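Local coordinates for alcohol dehydrogenase IV (Corynebacterium glutamicum, PDB 3IV7), which probably reduces maleylacetate with a nicotinamide cofactor and belongs to the iron-containing alcohol dehydrogenase family, at residues Phe8-Leu13 / Pro189-Leu194; Glu126-Trp131 / Leu228-Phe233; Ile179-Gly184 / Ala234-Gly239; Leu268-Gly273 / Ala331-Pro336. All blocks are in the same frame, centred on the assembly; numbering follows the deposited sequence.

Contact 1 (Phe8-Leu13 / Pro189-Leu194); sequences FNHDTL and PINAVL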
loop_
_atom_site.group_PDB
_atom_site.type_symbol
_atom_site.label_atom_id
_atom_site.label_comp_id
_atom_site.label_asym_id
_atom_site.label_seq_id
_atom_site.Cartn_x
_atom_site.Cartn_y
_atom_site.Cartn_z
ATOM N N PHE A 8 -3.056 -15.501 -0.729
ATOM C CA PHE A 8 -3.790 -14.351 -1.197
ATOM C C PHE A 8 -3.359 -13.879 -2.585
ATOM O O PHE A 8 -2.312 -14.273 -3.109
ATOM C CB PHE A 8 -3.705 -13.178 -0.192
ATOM C CG PHE A 8 -2.311 -12.630 0.013
ATOM C CD1 PHE A 8 -1.498 -13.112 1.043
ATOM C CD2 PHE A 8 -1.832 -11.571 -0.780
ATOM C CE1 PHE A 8 -0.206 -12.582 1.238
ATOM C CE2 PHE A 8 -0.523 -11.067 -0.603
ATOM C CZ PHE A 8 0.264 -11.540 0.408
ATOM N N ASN A 9 -4.239 -13.106 -3.202
ATOM C CA ASN A 9 -4.008 -12.476 -4.489
ATOM C C ASN A 9 -4.356 -10.997 -4.286
ATOM O O ASN A 9 -5.533 -10.636 -4.083
ATOM C CB ASN A 9 -4.908 -13.132 -5.546
ATOM C CG ASN A 9 -4.584 -12.672 -6.983
ATOM O OD1 ASN A 9 -4.149 -11.548 -7.204
ATOM N ND2 ASN A 9 -4.841 -13.549 -7.959
ATOM N N HIS A 10 -3.343 -10.143 -4.280
ATOM C CA HIS A 10 -3.543 -8.748 -3.937
ATOM C C HIS A 10 -3.202 -7.817 -5.106
ATOM O O HIS A 10 -2.114 -7.898 -5.702
ATOM C CB HIS A 10 -2.699 -8.376 -2.703
ATOM C CG HIS A 10 -2.785 -6.931 -2.336
ATOM N ND1 HIS A 10 -3.704 -6.451 -1.432
ATOM C CD2 HIS A 10 -2.131 -5.847 -2.817
ATOM C CE1 HIS A 10 -3.610 -5.135 -1.370
ATOM N NE2 HIS A 10 -2.651 -4.748 -2.188
ATOM N N ASP A 11 -4.122 -6.925 -5.410
ATOM C CA ASP A 11 -3.898 -5.899 -6.422
ATOM C C ASP A 11 -3.595 -4.582 -5.743
ATOM O O ASP A 11 -4.464 -3.995 -5.094
ATOM C CB ASP A 11 -5.120 -5.723 -7.296
ATOM C CG ASP A 11 -5.386 -6.933 -8.155
ATOM O OD1 ASP A 11 -4.573 -7.219 -9.061
ATOM O OD2 ASP A 11 -6.396 -7.596 -7.922
ATOM N N THR A 12 -2.366 -4.113 -5.892
ATOM C CA THR A 12 -2.037 -2.764 -5.460
ATOM C C THR A 12 -2.324 -1.854 -6.630
ATOM O O THR A 12 -1.772 -2.035 -7.683
ATOM C CB THR A 12 -0.609 -2.643 -5.062
ATOM O OG1 THR A 12 -0.375 -3.491 -3.924
ATOM C CG2 THR A 12 -0.278 -1.180 -4.719
ATOM N N LEU A 13 -3.213 -0.885 -6.425
ATOM C CA LEU A 13 -3.661 0.000 -7.487
ATOM C C LEU A 13 -2.757 1.208 -7.614
ATOM O O LEU A 13 -2.327 1.756 -6.605
ATOM C CB LEU A 13 -5.086 0.479 -7.204
ATOM C CG LEU A 13 -6.135 -0.620 -7.076
ATOM C CD1 LEU A 13 -7.494 -0.005 -6.880
ATOM C CD2 LEU A 13 -6.121 -1.596 -8.296
ATOM N N PRO A 189 -3.511 -9.741 4.163
ATOM C CA PRO A 189 -2.713 -9.084 5.196
ATOM C C PRO A 189 -2.363 -7.648 4.928
ATOM O O PRO A 189 -2.121 -6.894 5.887
ATOM C CB PRO A 189 -1.422 -9.947 5.267
ATOM C CG PRO A 189 -1.827 -11.278 4.779
ATOM C CD PRO A 189 -2.922 -11.042 3.751
ATOM N N ILE A 190 -2.332 -7.259 3.648
ATOM C CA ILE A 190 -1.972 -5.901 3.256
ATOM C C ILE A 190 -3.159 -4.969 3.444
ATOM O O ILE A 190 -3.029 -3.937 4.102
ATOM C CB ILE A 190 -1.473 -5.844 1.813
ATOM C CG1 ILE A 190 -0.206 -6.690 1.689
ATOM C CG2 ILE A 190 -1.198 -4.345 1.392
ATOM C CD1 ILE A 190 0.139 -7.123 0.309
ATOM N N ASN A 191 -4.323 -5.302 2.860
ATOM C CA ASN A 191 -5.478 -4.456 3.096
ATOM C C ASN A 191 -5.861 -4.430 4.606
ATOM O O ASN A 191 -6.402 -3.442 5.090
ATOM C CB ASN A 191 -6.669 -4.759 2.166
ATOM C CG ASN A 191 -7.148 -6.210 2.227
ATOM O OD1 ASN A 191 -7.413 -6.743 3.295
ATOM N ND2 ASN A 191 -7.393 -6.804 1.042
ATOM N N ALA A 192 -5.534 -5.507 5.331
ATOM C CA ALA A 192 -5.750 -5.551 6.769
ATOM C C ALA A 192 -4.894 -4.497 7.481
ATOM O O ALA A 192 -5.404 -3.744 8.318
ATOM C CB ALA A 192 -5.444 -6.914 7.311
ATOM N N VAL A 193 -3.593 -4.448 7.177
ATOM C CA VAL A 193 -2.729 -3.500 7.881
ATOM C C VAL A 193 -3.119 -2.065 7.525
ATOM O O VAL A 193 -3.183 -1.192 8.404
ATOM C CB VAL A 193 -1.245 -3.762 7.654
ATOM C CG1 VAL A 193 -0.830 -3.321 6.293
ATOM C CG2 VAL A 193 -0.422 -3.047 8.753
ATOM N N LEU A 194 -3.515 -1.841 6.276
ATOM C CA LEU A 194 -3.976 -0.503 5.872
ATOM C C LEU A 194 -5.281 -0.132 6.601
ATOM O O LEU A 194 -5.423 0.975 7.049
ATOM C CB LEU A 194 -4.146 -0.403 4.347
ATOM C CG LEU A 194 -2.828 -0.589 3.551
ATOM C CD1 LEU A 194 -3.074 -0.537 2.051
ATOM C CD2 LEU A 194 -1.781 0.467 3.966
#
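His10 and Phe8 lay their rings against Ile190 and Pro189 where strand 7-20, the outermost of the chain's own parallel, Rossmann-like sheet, meets the first turn of helix 189-211 in the helical C-terminal half. Strand and helix pass 9.5 Å apart at an angle of 56°, and the side chains that bridge this gap belong to alternate strand residues. Ile190 does most of the work from the helix. Its CD1 sits over one face of the His10 ring, 4.1 Å from the centroid but displaced toward the rim at CG, a CH-pi contact, while CB and CG2 of the same residue lie nearer the CE1 side of the ring, CG2 3.8 Å from His10 CE1. The His10 ring comes under the isoleucine because its CG is anti to the backbone N (chi1 176°); a hydrogen bond from ND1 to Asp188 OD2, just before the helix, then holds the imidazole's rotation. Ile190 CD1 also approaches Phe8 CE2 at 4.1 Å, so one methyl touches both rings. Asn191 lies beside His10, with its amide engaged by Ser235 and Asn186. The strand pairs antiparallel with a strand of the second subunit, so the sheet runs on through the dimer, and Phe8 meets Phe19 of that subunit with nearly parallel planes. At the start of the helix, Pro189 lies over one face of the Phe8 ring, a CH-pi contact: its CD is 4.2 Å from the centroid and closest to Phe8 CD1, at 3.7 Å.

Contact 2 (Glu126-Trp131 / Leu228-Phe233); sequences EATNVW and LAAVSF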
loop_
_atom_site.group_PDB
_atom_site.type_symbol
_atom_site.label_atom_id
_atom_site.label_comp_id
_atom_site.label_asym_id
_atom_site.label_seq_id
_atom_site.Cartn_x
_atom_site.Cartn_y
_atom_site.Cartn_z
ATOM N N GLU A 126 -12.342 8.637 -3.771
ATOM C CA GLU A 126 -11.124 8.987 -4.551
ATOM C C GLU A 126 -10.054 7.885 -4.559
ATOM O O GLU A 126 -9.149 7.897 -5.393
ATOM C CB GLU A 126 -10.508 10.280 -4.037
ATOM C CG GLU A 126 -9.991 10.233 -2.568
ATOM C CD GLU A 126 -11.036 10.448 -1.525
ATOM O OE1 GLU A 126 -12.226 10.458 -1.853
ATOM O OE2 GLU A 126 -10.661 10.596 -0.354
ATOM N N ALA A 127 -10.170 6.948 -3.634
ATOM C CA ALA A 127 -9.240 5.864 -3.531
ATOM C C ALA A 127 -9.816 4.527 -3.939
ATOM O O ALA A 127 -9.210 3.537 -3.689
ATOM C CB ALA A 127 -8.692 5.781 -2.127
ATOM N N THR A 128 -10.984 4.496 -4.583
ATOM C CA THR A 128 -11.526 3.218 -5.076
ATOM C C THR A 128 -11.768 3.262 -6.598
ATOM O O THR A 128 -11.925 4.363 -7.224
ATOM C CB THR A 128 -12.863 2.826 -4.386
ATOM O OG1 THR A 128 -13.941 3.528 -4.999
ATOM C CG2 THR A 128 -12.844 3.150 -2.893
ATOM N N ASN A 129 -11.848 2.078 -7.158
ATOM C CA ASN A 129 -12.128 1.870 -8.549
ATOM C C ASN A 129 -13.572 1.464 -8.722
ATOM O O ASN A 129 -13.908 0.776 -9.660
ATOM C CB ASN A 129 -11.216 0.795 -9.112
ATOM C CG ASN A 129 -11.257 -0.503 -8.309
ATOM O OD1 ASN A 129 -11.979 -0.621 -7.312
ATOM N ND2 ASN A 129 -10.397 -1.434 -8.679
ATOM N N VAL A 130 -14.413 1.908 -7.790
ATOM C CA VAL A 130 -15.841 1.605 -7.781
ATOM C C VAL A 130 -16.604 2.799 -8.317
ATOM O O VAL A 130 -16.373 3.964 -7.886
ATOM C CB VAL A 130 -16.338 1.293 -6.336
ATOM C CG1 VAL A 130 -17.905 1.145 -6.290
ATOM C CG2 VAL A 130 -15.640 0.025 -5.803
ATOM N N TRP A 131 -17.491 2.523 -9.265
ATOM C CA TRP A 131 -18.381 3.530 -9.843
ATOM C C TRP A 131 -19.814 3.220 -9.480
ATOM O O TRP A 131 -20.127 2.108 -9.138
ATOM C CB TRP A 131 -18.243 3.555 -11.376
ATOM C CG TRP A 131 -18.508 2.260 -12.054
ATOM C CD1 TRP A 131 -17.580 1.342 -12.436
ATOM C CD2 TRP A 131 -19.772 1.736 -12.445
ATOM N NE1 TRP A 131 -18.181 0.281 -13.043
ATOM C CE2 TRP A 131 -19.529 0.492 -13.071
ATOM C CE3 TRP A 131 -21.098 2.181 -12.312
ATOM C CZ2 TRP A 131 -20.561 -0.314 -13.573
ATOM C CZ3 TRP A 131 -22.118 1.412 -12.838
ATOM C CH2 TRP A 131 -21.850 0.153 -13.438
ATOM N N LEU A 228 -6.499 5.727 3.639
ATOM C CA LEU A 228 -6.123 4.319 3.896
ATOM C C LEU A 228 -7.329 3.395 4.063
ATOM O O LEU A 228 -7.313 2.248 3.622
ATOM C CB LEU A 228 -5.176 4.228 5.064
ATOM C CG LEU A 228 -3.803 4.841 4.691
ATOM C CD1 LEU A 228 -2.872 4.594 5.755
ATOM C CD2 LEU A 228 -3.281 4.244 3.367
ATOM N N ALA A 229 -8.392 3.904 4.657
ATOM C CA ALA A 229 -9.623 3.126 4.776
ATOM C C ALA A 229 -10.111 2.681 3.395
ATOM O O ALA A 229 -10.511 1.536 3.207
ATOM C CB ALA A 229 -10.694 3.955 5.468
ATOM N N ALA A 230 -10.135 3.639 2.454
ATOM C CA ALA A 230 -10.658 3.405 1.114
ATOM C C ALA A 230 -9.742 2.519 0.277
ATOM O O ALA A 230 -10.221 1.626 -0.447
ATOM C CB ALA A 230 -10.936 4.753 0.405
ATOM N N VAL A 231 -8.427 2.723 0.402
ATOM C CA VAL A 231 -7.460 1.865 -0.273
ATOM C C VAL A 231 -7.608 0.397 0.203
ATOM O O VAL A 231 -7.560 -0.542 -0.604
ATOM C CB VAL A 231 -6.015 2.347 -0.055
ATOM C CG1 VAL A 231 -5.007 1.301 -0.592
ATOM C CG2 VAL A 231 -5.774 3.764 -0.787
ATOM N N SER A 232 -7.823 0.219 1.510
ATOM C CA SER A 232 -8.066 -1.101 2.078
ATOM C C SER A 232 -9.348 -1.730 1.486
ATOM O O SER A 232 -9.361 -2.884 1.059
ATOM C CB SER A 232 -8.226 -0.983 3.596
ATOM O OG SER A 232 -8.512 -2.259 4.157
ATOM N N PHE A 233 -10.407 -0.937 1.478
ATOM C CA PHE A 233 -11.711 -1.339 0.990
ATOM C C PHE A 233 -11.714 -1.653 -0.520
ATOM O O PHE A 233 -12.301 -2.619 -0.935
ATOM C CB PHE A 233 -12.709 -0.218 1.321
ATOM C CG PHE A 233 -14.010 -0.351 0.649
ATOM C CD1 PHE A 233 -14.902 -1.313 1.036
ATOM C CD2 PHE A 233 -14.419 0.597 -0.283
ATOM C CE1 PHE A 233 -16.148 -1.408 0.430
ATOM C CE2 PHE A 233 -15.646 0.507 -0.867
ATOM C CZ PHE A 233 -16.508 -0.507 -0.509
#
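Thr128 OG1 is held by two donors, Lys105 NZ from helix 98-111 and, within its own loop, Val130 N at 3.3 Å in a fairly straight bond (158°) that closes an ST turn. With the hydroxyl so engaged, and placed between the backbone N and the carbonyl carbon (chi1 81°), the methyl CG2 is the branch left to face helix 216-236. It comes in at the edge of the Phe233 ring, near its plane, 4.0 Å from CD2, and it also lies 3.9 Å from the carbonyl oxygen Ala230 O. The tighter half of the contact is methyl on methyl: Ala127 CB meets Ala230 CB at 3.5 Å and Val231 CG2 at 3.8 Å, and the small side chains bring the alpha carbons of Ala127 and Ala230 to within 5.4 Å. Beyond the two segments the Phe233 ring is stacked with His177 and His242, while Glu126 OE2 is bonded to the hydroxyl of Tyr154. The arrangement is an interdomain junction of the iron-containing alcohol dehydrogenase fold: a turn of the Rossmann-like half, just ahead of the beta hairpin 130-143, rests on a helix of the helical C-terminal half.

Contact 3 (Ile179-Gly184 / Ala234-Gly239); sequences IDSLWG and ASAGSG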
loop_
_atom_site.group_PDB
_atom_site.type_symbol
_atom_site.label_atom_id
_atom_site.label_comp_id
_atom_site.label_asym_id
_atom_site.label_seq_id
_atom_site.Cartn_x
_atom_site.Cartn_y
_atom_site.Cartn_z
ATOM N N ILE A 179 -13.265 -1.214 8.964
ATOM C CA ILE A 179 -13.727 -2.329 9.775
ATOM C C ILE A 179 -14.342 -3.477 8.974
ATOM O O ILE A 179 -13.969 -4.621 9.147
ATOM C CB ILE A 179 -14.647 -1.856 10.928
ATOM C CG1 ILE A 179 -13.801 -1.006 11.909
ATOM C CG2 ILE A 179 -15.246 -3.102 11.660
ATOM C CD1 ILE A 179 -14.567 -0.333 13.076
ATOM N N ASP A 180 -15.253 -3.164 8.070
ATOM C CA ASP A 180 -15.871 -4.215 7.240
ATOM C C ASP A 180 -14.794 -4.942 6.415
ATOM O O ASP A 180 -14.878 -6.161 6.206
ATOM C CB ASP A 180 -16.882 -3.611 6.326
ATOM C CG ASP A 180 -17.979 -4.573 5.918
ATOM O OD1 ASP A 180 -18.337 -5.518 6.692
ATOM O OD2 ASP A 180 -18.571 -4.290 4.849
ATOM N N SER A 181 -13.761 -4.195 5.996
ATOM C CA SER A 181 -12.692 -4.750 5.177
ATOM C C SER A 181 -11.892 -5.838 5.920
ATOM O O SER A 181 -11.302 -6.729 5.288
ATOM C CB SER A 181 -11.778 -3.639 4.672
ATOM O OG SER A 181 -12.413 -2.871 3.632
ATOM N N LEU A 182 -11.900 -5.774 7.253
ATOM C CA LEU A 182 -11.224 -6.761 8.077
ATOM C C LEU A 182 -11.762 -8.182 7.915
ATOM O O LEU A 182 -11.042 -9.139 8.181
ATOM C CB LEU A 182 -11.230 -6.339 9.552
ATOM C CG LEU A 182 -10.428 -5.052 9.845
ATOM C CD1 LEU A 182 -10.504 -4.669 11.299
ATOM C CD2 LEU A 182 -8.972 -5.219 9.383
ATOM N N TRP A 183 -13.036 -8.314 7.526
ATOM C CA TRP A 183 -13.620 -9.632 7.197
ATOM C C TRP A 183 -14.221 -9.558 5.773
ATOM O O TRP A 183 -15.167 -10.266 5.446
ATOM C CB TRP A 183 -14.683 -10.066 8.243
ATOM C CG TRP A 183 -15.644 -9.005 8.546
ATOM C CD1 TRP A 183 -16.576 -8.477 7.689
ATOM C CD2 TRP A 183 -15.745 -8.251 9.757
ATOM N NE1 TRP A 183 -17.220 -7.426 8.284
ATOM C CE2 TRP A 183 -16.740 -7.268 9.555
ATOM C CE3 TRP A 183 -15.093 -8.296 10.983
ATOM C CZ2 TRP A 183 -17.086 -6.350 10.531
ATOM C CZ3 TRP A 183 -15.459 -7.401 11.956
ATOM C CH2 TRP A 183 -16.445 -6.434 11.721
ATOM N N GLY A 184 -13.645 -8.694 4.933
ATOM C CA GLY A 184 -14.126 -8.511 3.559
ATOM C C GLY A 184 -13.975 -9.782 2.728
ATOM O O GLY A 184 -13.233 -10.693 3.117
ATOM N N ALA A 234 -11.007 -0.852 -1.303
ATOM C CA ALA A 234 -10.870 -1.107 -2.747
ATOM C C ALA A 234 -10.290 -2.502 -2.975
ATOM O O ALA A 234 -10.696 -3.219 -3.894
ATOM C CB ALA A 234 -9.975 -0.023 -3.399
ATOM N N SER A 235 -9.402 -2.916 -2.077
ATOM C CA SER A 235 -8.809 -4.233 -2.135
ATOM C C SER A 235 -9.692 -5.327 -1.517
ATOM O O SER A 235 -9.861 -6.391 -2.103
ATOM C CB SER A 235 -7.448 -4.245 -1.433
ATOM O OG SER A 235 -6.936 -5.586 -1.327
ATOM N N ALA A 236 -10.198 -5.098 -0.297
ATOM C CA ALA A 236 -10.887 -6.181 0.449
ATOM C C ALA A 236 -12.305 -6.487 -0.087
ATOM O O ALA A 236 -12.830 -7.566 0.130
ATOM C CB ALA A 236 -10.938 -5.872 1.923
ATOM N N GLY A 237 -12.880 -5.541 -0.803
ATOM C CA GLY A 237 -14.223 -5.678 -1.318
ATOM C C GLY A 237 -15.267 -5.386 -0.249
ATOM O O GLY A 237 -14.946 -5.284 0.947
ATOM N N SER A 238 -16.532 -5.319 -0.693
ATOM C CA SER A 238 -17.685 -5.070 0.187
ATOM C C SER A 238 -18.078 -6.236 1.020
ATOM O O SER A 238 -18.430 -7.309 0.496
ATOM C CB SER A 238 -18.892 -4.637 -0.633
ATOM O OG SER A 238 -18.656 -3.389 -1.219
ATOM N N GLY A 239 -18.085 -6.020 2.335
ATOM C CA GLY A 239 -18.511 -7.013 3.281
ATOM C C GLY A 239 -19.966 -6.738 3.669
ATOM O O GLY A 239 -20.637 -5.923 3.027
HETATM O O HOH W 1 -15.530 -3.949 3.160
#
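Asp180 and Ser181, in the last turn of helix 164-181, close on the chain that leaves helix 216-236. The packing is tight where side chains are small or missing: Ser181 CB lies 3.6 Å from Ala236 CB, the Ala236 methyl also rests on the carbonyl oxygen of Ser181, and the alpha carbons of Gly184 and Gly239 come within 4.6 Å. Gly237, with its positive phi, ends the helix here. The looser side, between Ser181 and Gly237, is bridged by a water that donates to Gly237 O at 2.6 Å, with weak bonds to Ser181 OG and Gly239 N; Ser181 OG is bonded mainly to His177 O, one turn back in its own helix. The Asp180 carboxylate is held at both oxygens. OD1 receives the indole Trp183 NE1 at 2.7 Å, on its anti side and 23° out of the carboxylate plane; OD2 takes a weak, bent bond from Gly239 N (3.1 Å, 120°) and is hydrogen-bonded to His242 ND1. Asp180 OD2 also lies 3.2 Å from Gly239 O, two acceptors without a bond between them. Gly239 is the N-cap of helix 240-250, so the carboxylate lies by the amino end of that helix. With Asp180 gripped in this way, its bond to His242 ND1 probably helps to set the rotation of that imidazole.

Contact 4 (Leu268-Gly273 / Ala331-Pro336); sequences LAFNAG and ANNPRP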
loop_
_atom_site.group_PDB
_atom_site.type_symbol
_atom_site.label_atom_id
_atom_site.label_comp_id
_atom_site.label_asym_id
_atom_site.label_seq_id
_atom_site.Cartn_x
_atom_site.Cartn_y
_atom_site.Cartn_z
ATOM N N LEU A 268 -20.328 -4.608 13.462
ATOM C CA LEU A 268 -19.182 -4.977 14.289
ATOM C C LEU A 268 -19.616 -5.919 15.403
ATOM O O LEU A 268 -19.021 -7.002 15.581
ATOM C CB LEU A 268 -18.512 -3.768 14.879
ATOM C CG LEU A 268 -17.292 -4.063 15.744
ATOM C CD1 LEU A 268 -16.245 -4.900 14.952
ATOM C CD2 LEU A 268 -16.712 -2.760 16.222
ATOM N N ALA A 269 -20.638 -5.517 16.158
ATOM C CA ALA A 269 -21.163 -6.339 17.259
ATOM C C ALA A 269 -21.541 -7.716 16.780
ATOM O O ALA A 269 -21.262 -8.707 17.444
ATOM C CB ALA A 269 -22.372 -5.663 17.895
ATOM N N PHE A 270 -22.172 -7.766 15.612
ATOM C CA PHE A 270 -22.680 -9.007 15.013
ATOM C C PHE A 270 -21.558 -9.979 14.612
ATOM O O PHE A 270 -21.623 -11.161 14.929
ATOM C CB PHE A 270 -23.514 -8.648 13.765
ATOM C CG PHE A 270 -24.090 -9.840 13.030
ATOM C CD1 PHE A 270 -25.297 -10.395 13.423
ATOM C CD2 PHE A 270 -23.478 -10.329 11.888
ATOM C CE1 PHE A 270 -25.841 -11.482 12.732
ATOM C CE2 PHE A 270 -24.030 -11.410 11.176
ATOM C CZ PHE A 270 -25.197 -11.983 11.603
ATOM N N ASN A 271 -20.544 -9.468 13.902
ATOM C CA ASN A 271 -19.439 -10.315 13.362
ATOM C C ASN A 271 -18.232 -10.563 14.273
ATOM O O ASN A 271 -17.468 -11.512 14.040
ATOM C CB ASN A 271 -18.901 -9.706 12.076
ATOM C CG ASN A 271 -19.652 -10.145 10.877
ATOM O OD1 ASN A 271 -20.431 -11.107 10.925
ATOM N ND2 ASN A 271 -19.392 -9.487 9.754
ATOM N N ALA A 272 -18.034 -9.696 15.267
ATOM C CA ALA A 272 -16.794 -9.685 16.055
ATOM C C ALA A 272 -16.431 -11.035 16.618
ATOM O O ALA A 272 -15.330 -11.509 16.412
ATOM C CB ALA A 272 -16.874 -8.664 17.171
ATOM N N GLY A 273 -17.364 -11.650 17.337
ATOM C CA GLY A 273 -17.122 -12.952 17.994
ATOM C C GLY A 273 -16.671 -14.057 17.048
ATOM O O GLY A 273 -15.959 -14.984 17.455
ATOM N N ALA A 331 -20.339 -15.090 0.928
ATOM C CA ALA A 331 -20.411 -16.415 1.522
ATOM C C ALA A 331 -19.482 -16.514 2.746
ATOM O O ALA A 331 -19.791 -17.210 3.721
ATOM C CB ALA A 331 -20.043 -17.482 0.474
ATOM N N ASN A 332 -18.369 -15.775 2.717
ATOM C CA ASN A 332 -17.387 -15.871 3.790
ATOM C C ASN A 332 -17.585 -14.906 4.989
ATOM O O ASN A 332 -16.740 -14.853 5.868
ATOM C CB ASN A 332 -15.964 -15.736 3.220
ATOM C CG ASN A 332 -15.574 -14.292 2.953
ATOM O OD1 ASN A 332 -16.408 -13.465 2.554
ATOM N ND2 ASN A 332 -14.298 -13.976 3.186
ATOM N N ASN A 333 -18.713 -14.207 5.075
ATOM C CA ASN A 333 -18.949 -13.373 6.264
ATOM C C ASN A 333 -18.706 -14.206 7.542
ATOM O O ASN A 333 -19.122 -15.349 7.614
ATOM C CB ASN A 333 -20.367 -12.808 6.291
ATOM C CG ASN A 333 -20.578 -11.867 7.442
ATOM O OD1 ASN A 333 -20.010 -10.782 7.468
ATOM N ND2 ASN A 333 -21.360 -12.290 8.424
ATOM N N PRO A 334 -18.027 -13.628 8.550
ATOM C CA PRO A 334 -17.689 -14.381 9.751
ATOM C C PRO A 334 -18.849 -15.165 10.403
ATOM O O PRO A 334 -18.682 -16.339 10.708
ATOM C CB PRO A 334 -17.174 -13.305 10.684
ATOM C CG PRO A 334 -16.504 -12.349 9.797
ATOM C CD PRO A 334 -17.192 -12.426 8.438
ATOM N N ARG A 335 -19.969 -14.490 10.673
ATOM C CA ARG A 335 -21.163 -15.122 11.282
ATOM C C ARG A 335 -22.164 -15.407 10.166
ATOM O O ARG A 335 -22.434 -14.536 9.359
ATOM C CB ARG A 335 -21.778 -14.152 12.293
ATOM C CG ARG A 335 -22.940 -14.696 13.166
ATOM C CD ARG A 335 -23.218 -13.684 14.238
ATOM N NE ARG A 335 -24.233 -14.076 15.185
ATOM C CZ ARG A 335 -24.610 -13.330 16.222
ATOM N NH1 ARG A 335 -24.068 -12.127 16.416
ATOM N NH2 ARG A 335 -25.544 -13.774 17.064
ATOM N N PRO A 336 -22.701 -16.642 10.102
ATOM C CA PRO A 336 -23.649 -16.916 9.006
ATOM C C PRO A 336 -24.901 -16.028 9.103
ATOM O O PRO A 336 -25.499 -15.921 10.156
ATOM C CB PRO A 336 -24.010 -18.397 9.202
ATOM C CG PRO A 336 -23.305 -18.842 10.498
ATOM C CD PRO A 336 -22.825 -17.623 11.192
#
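Asn271 and Asn333 exchange amide hydrogen bonds in both directions. Asn271 ND2 donates to Asn333 OD1 at 2.7 Å, and Asn333 ND2 returns a bond to Asn271 OD1 at 2.9 Å, reaching it on a lone pair although the amide planes are turned 42° apart. Asn271 OD1 also accepts a weak bond from the backbone Arg335 N at 3.4 Å. Asn333 ND2 has a second acceptor as well, Arg335 O at 2.7 Å, which ties the loop to itself. Phe270 O is met by Arg335 NH1, which reaches one of its lone pairs at 3.0 Å, almost straight (164°), and the same nitrogen bonds Leu358 O near the C terminus. Getting there, the extended Arg335 chain crosses the Phe270 ring: CD makes a CH-pi contact over the ring centre at 3.7 Å, and the guanidinium is stacked flat, offset toward the CD1-CE1 side, planes 17° apart. Asn333 ND2 lies at the ring's edge. The contact thus fastens the loop between helices 318-326 and 339-351 to the C-terminal end of helix 256-271, while Phe270 also touches Leu240 of helix 240-250 and Leu345 of helix 339-351.

Contacts 1, 2 and 3 form a cluster with centres 10 to 12 Å apart, and helix 216-236 runs through it, serving contacts 2 and 3 directly. Asn191 of contact 1 reaches that helix twice, its O lying 2.6 Å from Ser232 OG and its ND2 2.7 Å from Ser235 OG, both probable hydrogen bonds. Contacts 2 and 3 also meet at Phe233 CE1 and Ser238 OG, 3.6 Å apart, and both approach His242. Contact 4 is more distant, with its centre about 20 Å from contact 1 and 22 Å from contact 2; Trp183 joins it to contact 3, its CB 3.3 Å from Pro334 CG. Bound 1,2-ethanediol, probably from crystallisation, lies about 4 Å from the Ile190 side chain of contact 1 and about 5 Å from that of Val231 in contact 2.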